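PDB 4MGQ: glycosyl hydrolase family 10 from Prevotella bryantii, which probably hydrolyses internal (1->4)-beta-D-xylosidic linkages in xylans, this chain being its calcium-bound carbohydrate-binding module rather than the catalytic domain. Local coordinates for residues Ile9-Pro12 / Asn13-Lys16; Lys27-Asn30 / Trp31-Glu34; Trp66-Gly69 / Asp70-Tyr74. All coordinates share one frame; numbering follows the deposited sequence.

Contact 1 of 3, residues Ile9-Pro12 / Asn13-Lys16; sequences ITDP and NATK
Asp11 and Ala14 meet at the ends of a type I beta turn, Asp11-Pro12-Asn13-Ala14, in the surface loop that leads from helix 2-8 to strand 17-24. The backbone closes the turn through Ala14 N, which donates to Asp11 O at 3.1 Å. The Asp11 carboxylate adds an Asx turn to this. OD1 accepts the amide of Asn13, with Asn13 N to OD1 at 3.2 Å and an N-H...O angle of 143°, and Ala14 N makes a weak second bond to the same oxygen. The side chain can do this because CG stands anti to the backbone N (chi1 -177°), which folds the carboxylate forward over the amides of the turn. Asn13 N approaches from above the carboxylate plane.

Van der Waals contact is slight. The methyl CB of Ala14 lies 4.0 Å from Asp11 CB and 3.7 Å from Asp11 OD2, and it also touches the Asp11 carbonyl oxygen.

Water bridging adds a further link. One water donates to Asp11 O and to Ala14 O, so each carbonyl gains a bond, and it weakly accepts from Lys16 NZ. Lys16 itself is held at the backbone by Asp156 and Gln159, and Gln159 NE2 also hydrogen-bonds to Ala14 O. The Lys16 side chain lies about 5 Å from those of the calcium ligands Asp116 and Glu135, which brings the end of this loop, just past the turn, near the metal site. A bend at chi4 (82°) brings the ammonium back over the turn, with Lys16 NZ 2.6 Å from Pro12 O.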
loop_
_atom_site.group_PDB
_atom_site.type_symbol
_atom_site.label_atom_id
_atom_site.label_comp_id
_atom_site.label_asym_id
_atom_site.label_seq_id
_atom_site.Cartn_x
_atom_site.Cartn_y
_atom_site.Cartn_z
ATOM N N ILE A 9 11.466 -1.929 23.132
ATOM C CA ILE A 9 10.360 -1.504 23.979
ATOM C C ILE A 9 9.046 -1.459 23.202
ATOM O O ILE A 9 8.917 -0.760 22.202
ATOM C CB ILE A 9 10.654 -0.130 24.624
ATOM C CG1 ILE A 9 11.869 -0.256 25.550
ATOM C CG2 ILE A 9 9.444 0.366 25.403
ATOM C CD1 ILE A 9 12.355 1.051 26.152
ATOM N N THR A 10 8.086 -2.246 23.668
ATOM C CA THR A 10 6.723 -2.197 23.170
ATOM C C THR A 10 6.015 -1.009 23.813
ATOM O O THR A 10 6.124 -0.790 25.027
ATOM C CB THR A 10 5.969 -3.501 23.486
ATOM O OG1 THR A 10 6.647 -4.592 22.854
ATOM C CG2 THR A 10 4.542 -3.441 22.975
ATOM N N ASP A 11 5.331 -0.220 22.995
ATOM C CA ASP A 11 4.656 0.975 23.492
ATOM C C ASP A 11 3.583 1.385 22.507
ATOM O O ASP A 11 3.866 2.122 21.570
ATOM C CB ASP A 11 5.660 2.110 23.686
ATOM C CG ASP A 11 5.032 3.362 24.284
ATOM O OD1 ASP A 11 3.795 3.406 24.451
ATOM O OD2 ASP A 11 5.796 4.298 24.588
ATOM N N PRO A 12 2.353 0.913 22.717
ATOM C CA PRO A 12 1.253 1.133 21.766
ATOM C C PRO A 12 0.880 2.608 21.598
ATOM O O PRO A 12 0.262 2.968 20.595
ATOM C CB PRO A 12 0.088 0.355 22.391
ATOM C CG PRO A 12 0.727 -0.634 23.287
ATOM C CD PRO A 12 1.946 0.041 23.829
ATOM N N ASN A 13 1.253 3.448 22.559
ATOM C CA ASN A 13 0.870 4.846 22.500
ATOM C C ASN A 13 2.030 5.764 22.124
ATOM O O ASN A 13 1.874 6.985 22.097
ATOM C CB ASN A 13 0.235 5.267 23.830
ATOM C CG ASN A 13 -1.043 4.500 24.117
ATOM O OD1 ASN A 13 -1.753 4.100 23.195
ATOM N ND2 ASN A 13 -1.321 4.255 25.390
ATOM N N ALA A 14 3.182 5.175 21.807
ATOM C CA ALA A 14 4.236 5.914 21.122
ATOM C C ALA A 14 3.703 6.287 19.742
ATOM O O ALA A 14 2.879 5.568 19.189
ATOM C CB ALA A 14 5.508 5.092 21.003
ATOM N N THR A 15 4.157 7.411 19.206
ATOM C CA THR A 15 3.651 7.866 17.916
ATOM C C THR A 15 3.965 6.852 16.830
ATOM O O THR A 15 5.122 6.434 16.669
ATOM C CB THR A 15 4.241 9.221 17.534
ATOM O OG1 THR A 15 4.020 10.143 18.609
ATOM C CG2 THR A 15 3.571 9.753 16.258
ATOM N N LYS A 16 2.923 6.441 16.110
ATOM C CA LYS A 16 3.053 5.574 14.950
ATOM C C LYS A 16 3.058 6.447 13.708
ATOM O O LYS A 16 2.436 7.506 13.707
ATOM C CB LYS A 16 1.905 4.573 14.871
ATOM C CG LYS A 16 1.766 3.629 16.057
ATOM C CD LYS A 16 0.473 2.827 15.912
ATOM C CE LYS A 16 0.481 1.573 16.786
ATOM N NZ LYS A 16 0.106 1.831 18.207
HETATM O O HOH W 1 3.188 2.730 18.922
#

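Contact 2 of 3, residues Lys27-Asn30 / Trp31-Glu34; sequences KTNN and WDRE
Asn29 and Asp32 close a beta turn in the loop between strands 17-24 and 34-37 of the carbohydrate-binding module, and they grip each other twice. Asp32 N donates to Asn29 O at 3.1 Å, while Asp32 OD2 accepts the backbone amide, Asn29 N, at 2.8 Å. With CG anti to its carbonyl carbon (chi1 -68°), Asp32 turns its carboxylate back to that amide, which meets it from above the carboxylate plane.

Trp31 adopts the less roomy conformer, CG lying between the backbone N and the carbonyl carbon (chi1 60°), and this folds the indole back over Asn29. The methylene of Asn29 sits over one face in a CH-pi contact, CB 3.6 Å from the centroid of the six-membered ring. Further out, the side-chain amide of Asn29 lies almost parallel to the indole, the planes 9° apart.

Lys27 packs with its aliphatic part: its CB is 3.5 Å from Asp32 CB. Arg33 runs across that lysine at about a right angle, its guanidinium anchored by the carbonyls of Glu25, Leu106 and Leu109. Lys27 CG rests over one face of this group, 3.8 Å from Arg33 NH2.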
loop_
_atom_site.group_PDB
_atom_site.type_symbol
_atom_site.label_atom_id
_atom_site.label_comp_id
_atom_site.label_asym_id
_atom_site.label_seq_id
_atom_site.Cartn_x
_atom_site.Cartn_y
_atom_site.Cartn_z
ATOM N N LYS A 27 -11.075 12.301 -9.606
ATOM C CA LYS A 27 -10.786 12.519 -11.016
ATOM C C LYS A 27 -11.713 11.657 -11.846
ATOM O O LYS A 27 -12.521 10.901 -11.311
ATOM C CB LYS A 27 -9.331 12.182 -11.338
ATOM C CG LYS A 27 -8.313 12.758 -10.387
ATOM C CD LYS A 27 -8.183 14.251 -10.541
ATOM C CE LYS A 27 -6.871 14.745 -9.947
ATOM N NZ LYS A 27 -6.744 16.223 -10.066
ATOM N N THR A 28 -11.582 11.750 -13.161
ATOM C CA THR A 28 -12.469 11.022 -14.066
ATOM C C THR A 28 -12.192 9.518 -14.140
ATOM O O THR A 28 -13.114 8.710 -14.082
ATOM C CB THR A 28 -12.387 11.616 -15.485
ATOM O OG1 THR A 28 -12.642 13.024 -15.421
ATOM C CG2 THR A 28 -13.395 10.949 -16.402
ATOM N N ASN A 29 -10.918 9.143 -14.247
ATOM C CA ASN A 29 -10.531 7.749 -14.455
ATOM C C ASN A 29 -9.718 7.184 -13.293
ATOM O O ASN A 29 -9.019 7.932 -12.621
ATOM C CB ASN A 29 -9.704 7.606 -15.736
ATOM C CG ASN A 29 -10.303 8.347 -16.907
ATOM O OD1 ASN A 29 -9.773 9.372 -17.349
ATOM N ND2 ASN A 29 -11.399 7.826 -17.430
ATOM N N ASN A 30 -9.826 5.871 -13.091
ATOM C CA ASN A 30 -8.940 5.101 -12.209
ATOM C C ASN A 30 -7.490 5.531 -12.282
ATOM O O ASN A 30 -6.819 5.735 -11.265
ATOM C CB ASN A 30 -8.992 3.616 -12.574
ATOM C CG ASN A 30 -10.037 2.868 -11.819
ATOM O OD1 ASN A 30 -10.319 3.170 -10.659
ATOM N ND2 ASN A 30 -10.621 1.866 -12.466
ATOM N N TRP A 31 -7.007 5.640 -13.511
ATOM C CA TRP A 31 -5.595 5.843 -13.745
ATOM C C TRP A 31 -5.145 7.293 -13.622
ATOM O O TRP A 31 -3.975 7.579 -13.813
ATOM C CB TRP A 31 -5.220 5.299 -15.136
ATOM C CG TRP A 31 -5.963 5.951 -16.269
ATOM C CD1 TRP A 31 -5.705 7.172 -16.821
ATOM C CD2 TRP A 31 -7.077 5.411 -16.993
ATOM N NE1 TRP A 31 -6.594 7.429 -17.838
ATOM C CE2 TRP A 31 -7.446 6.364 -17.963
ATOM C CE3 TRP A 31 -7.794 4.212 -16.917
ATOM C CZ2 TRP A 31 -8.504 6.156 -18.854
ATOM C CZ3 TRP A 31 -8.847 4.010 -17.797
ATOM C CH2 TRP A 31 -9.188 4.976 -18.756
ATOM N N ASP A 32 -6.049 8.211 -13.282
ATOM C CA ASP A 32 -5.680 9.625 -13.168
ATOM C C ASP A 32 -4.928 9.957 -11.883
ATOM O O ASP A 32 -4.417 11.067 -11.718
ATOM C CB ASP A 32 -6.926 10.519 -13.270
ATOM C CG ASP A 32 -7.545 10.505 -14.662
ATOM O OD1 ASP A 32 -6.807 10.234 -15.631
ATOM O OD2 ASP A 32 -8.763 10.767 -14.790
ATOM N N ARG A 33 -4.872 8.994 -10.967
ATOM C CA ARG A 33 -4.124 9.163 -9.732
ATOM C C ARG A 33 -3.633 7.787 -9.337
ATOM O O ARG A 33 -4.437 6.931 -8.985
ATOM C CB ARG A 33 -4.995 9.773 -8.629
ATOM C CG ARG A 33 -4.245 10.132 -7.343
ATOM C CD ARG A 33 -5.212 10.456 -6.202
ATOM N NE ARG A 33 -5.923 11.723 -6.405
ATOM C CZ ARG A 33 -7.246 11.847 -6.501
ATOM N NH1 ARG A 33 -8.035 10.786 -6.442
ATOM N NH2 ARG A 33 -7.784 13.048 -6.672
ATOM N N GLU A 34 -2.328 7.556 -9.446
ATOM C CA GLU A 34 -1.783 6.236 -9.150
ATOM C C GLU A 34 -0.619 6.309 -8.166
ATOM O O GLU A 34 0.174 7.249 -8.175
ATOM C CB GLU A 34 -1.339 5.525 -10.440
ATOM C CG GLU A 34 -2.502 5.183 -11.381
ATOM C CD GLU A 34 -2.100 4.374 -12.617
ATOM O OE1 GLU A 34 -0.917 4.046 -12.789
ATOM O OE2 GLU A 34 -2.993 4.067 -13.435
#

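Contact 3 of 3, residues Trp66-Gly69 / Asp70-Tyr74; sequences WPQG and DATQY
Gln68 and Thr72 face each other across a hairpin-like reversal at the end of strand 61-69, and the shortest polar link joins their side chains: Thr72 OG1 donates to Gln68 OE1 at 2.5 Å, a very short bond. The same oxygen also accepts from Arg103 NH1, so it is gripped from two sources. A bend at chi2 (84°) curls the Gln68 amide over the loop end, where NE2 donates to Gly69 O at 2.8 Å, with that oxygen close to the amide plane. A water that donates to Asp70 O accepts weakly from NE2.

Backbone bonds hold the two arms together on both sides of the single beta bridge between Gln68 and Thr72. Gly69 N donates to Ala71 O, 2.9 Å away, and Gln73 N to Pro67 O, also at 2.9 Å and almost straight (172°). Gln73 O, by contrast, is buried without a polar partner; Pro67 CD approaches it to 3.3 Å.

Farther along, Trp66 and Tyr74 form a T-shaped pair. The tyrosine turns its edge to the indole face, the planes 81° apart, with Tyr74 CD1 3.5 Å from Trp66 CE2. Thr72 CG2 lies over one face of the Tyr74 ring, toward its rim, and is 3.9 Å from Trp66 CB.

The first arm is the end of strand 61-69, whose backbone pairs with strand 99-105 through Lys100, Gln101 and Arg103. Pro67 and Gln73 instead press on Leu99 of that strand and on Phe93 of strand 87-94, an edge strand of the other sheet, so the buried side of the reversal spans both sheets.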
loop_
_atom_site.group_PDB
_atom_site.type_symbol
_atom_site.label_atom_id
_atom_site.label_comp_id
_atom_site.label_asym_id
_atom_site.label_seq_id
_atom_site.Cartn_x
_atom_site.Cartn_y
_atom_site.Cartn_z
ATOM N N TRP A 66 -3.882 -3.081 -9.251
ATOM C CA TRP A 66 -3.565 -3.899 -10.424
ATOM C C TRP A 66 -2.081 -4.232 -10.441
ATOM O O TRP A 66 -1.255 -3.329 -10.586
ATOM C CB TRP A 66 -3.914 -3.183 -11.737
ATOM C CG TRP A 66 -5.357 -2.834 -11.929
ATOM C CD1 TRP A 66 -6.450 -3.494 -11.434
ATOM C CD2 TRP A 66 -5.859 -1.731 -12.684
ATOM N NE1 TRP A 66 -7.607 -2.852 -11.837
ATOM C CE2 TRP A 66 -7.265 -1.768 -12.603
ATOM C CE3 TRP A 66 -5.249 -0.707 -13.420
ATOM C CZ2 TRP A 66 -8.074 -0.823 -13.238
ATOM C CZ3 TRP A 66 -6.049 0.227 -14.049
ATOM C CH2 TRP A 66 -7.450 0.169 -13.946
ATOM N N PRO A 67 -1.739 -5.520 -10.303
ATOM C CA PRO A 67 -0.344 -5.935 -10.515
ATOM C C PRO A 67 0.054 -5.725 -11.973
ATOM O O PRO A 67 -0.788 -5.867 -12.852
ATOM C CB PRO A 67 -0.356 -7.423 -10.165
ATOM C CG PRO A 67 -1.576 -7.599 -9.272
ATOM C CD PRO A 67 -2.587 -6.645 -9.882
ATOM N N GLN A 68 1.319 -5.419 -12.227
ATOM C CA GLN A 68 1.736 -5.067 -13.578
ATOM C C GLN A 68 3.088 -5.663 -13.933
ATOM O O GLN A 68 4.043 -5.536 -13.175
ATOM C CB GLN A 68 1.794 -3.547 -13.723
ATOM C CG GLN A 68 2.339 -3.081 -15.067
ATOM C CD GLN A 68 1.268 -3.055 -16.145
ATOM O OE1 GLN A 68 0.159 -2.539 -15.925
ATOM N NE2 GLN A 68 1.597 -3.589 -17.331
ATOM N N GLY A 69 3.154 -6.294 -15.101
ATOM C CA GLY A 69 4.414 -6.686 -15.713
ATOM C C GLY A 69 4.394 -6.210 -17.154
ATOM O O GLY A 69 4.018 -5.071 -17.431
ATOM N N ASP A 70 4.761 -7.080 -18.084
ATOM C CA ASP A 70 4.608 -6.727 -19.490
ATOM C C ASP A 70 3.129 -6.582 -19.839
ATOM O O ASP A 70 2.777 -5.818 -20.725
ATOM C CB ASP A 70 5.290 -7.751 -20.382
ATOM C CG ASP A 70 6.803 -7.565 -20.415
ATOM O OD1 ASP A 70 7.263 -6.393 -20.397
ATOM O OD2 ASP A 70 7.525 -8.584 -20.458
ATOM N N ALA A 71 2.264 -7.302 -19.127
ATOM C CA ALA A 71 0.822 -7.080 -19.229
ATOM C C ALA A 71 0.274 -6.676 -17.861
ATOM O O ALA A 71 0.914 -6.912 -16.839
ATOM C CB ALA A 71 0.110 -8.323 -19.739
ATOM N N THR A 72 -0.895 -6.052 -17.851
ATOM C CA THR A 72 -1.545 -5.680 -16.603
ATOM C C THR A 72 -2.437 -6.824 -16.146
ATOM O O THR A 72 -3.108 -7.455 -16.964
ATOM C CB THR A 72 -2.401 -4.398 -16.759
ATOM O OG1 THR A 72 -1.628 -3.368 -17.389
ATOM C CG2 THR A 72 -2.877 -3.921 -15.408
ATOM N N GLN A 73 -2.444 -7.116 -14.847
ATOM C CA GLN A 73 -3.360 -8.123 -14.331
ATOM C C GLN A 73 -4.543 -7.442 -13.659
ATOM O O GLN A 73 -4.405 -6.864 -12.574
ATOM C CB GLN A 73 -2.654 -9.065 -13.351
ATOM C CG GLN A 73 -3.540 -10.218 -12.905
ATOM C CD GLN A 73 -2.764 -11.377 -12.295
ATOM O OE1 GLN A 73 -1.749 -11.815 -12.842
ATOM N NE2 GLN A 73 -3.261 -11.897 -11.170
ATOM N N TYR A 74 -5.699 -7.476 -14.324
ATOM C CA TYR A 74 -6.901 -6.835 -13.796
ATOM C C TYR A 74 -7.698 -7.774 -12.909
ATOM O O TYR A 74 -8.514 -7.325 -12.108
ATOM C CB TYR A 74 -7.788 -6.327 -14.939
ATOM C CG TYR A 74 -7.096 -5.292 -15.777
ATOM C CD1 TYR A 74 -6.850 -4.019 -15.284
ATOM C CD2 TYR A 74 -6.659 -5.597 -17.062
ATOM C CE1 TYR A 74 -6.190 -3.067 -16.053
ATOM C CE2 TYR A 74 -6.017 -4.666 -17.832
ATOM C CZ TYR A 74 -5.780 -3.408 -17.329
ATOM O OH TYR A 74 -5.120 -2.493 -18.112
HETATM O O HOH W 2 1.133 -3.606 -20.362
#

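How the contacts relate
Contacts 1, 2 and 3 follow one another along the chain, all within the carbohydrate-binding domain, a beta sandwich of two antiparallel sheets. Contact 1 leads into strand 17-24 of one sheet near the calcium ion, across the chain's centre from the other two; its centre is 36 Å from that of contact 2 and 37 Å from that of contact 3. Contacts 2 and 3, centres about 16 Å apart, adjoin the second sheet: contact 2 in the loop into strand 34-37, contact 3 at the end of strand 61-69, both strands flanking strand 99-105. Asn30 ND2 packs 3.8 Å from Trp66 CZ2, so the two form one continuous region away from the calcium ion.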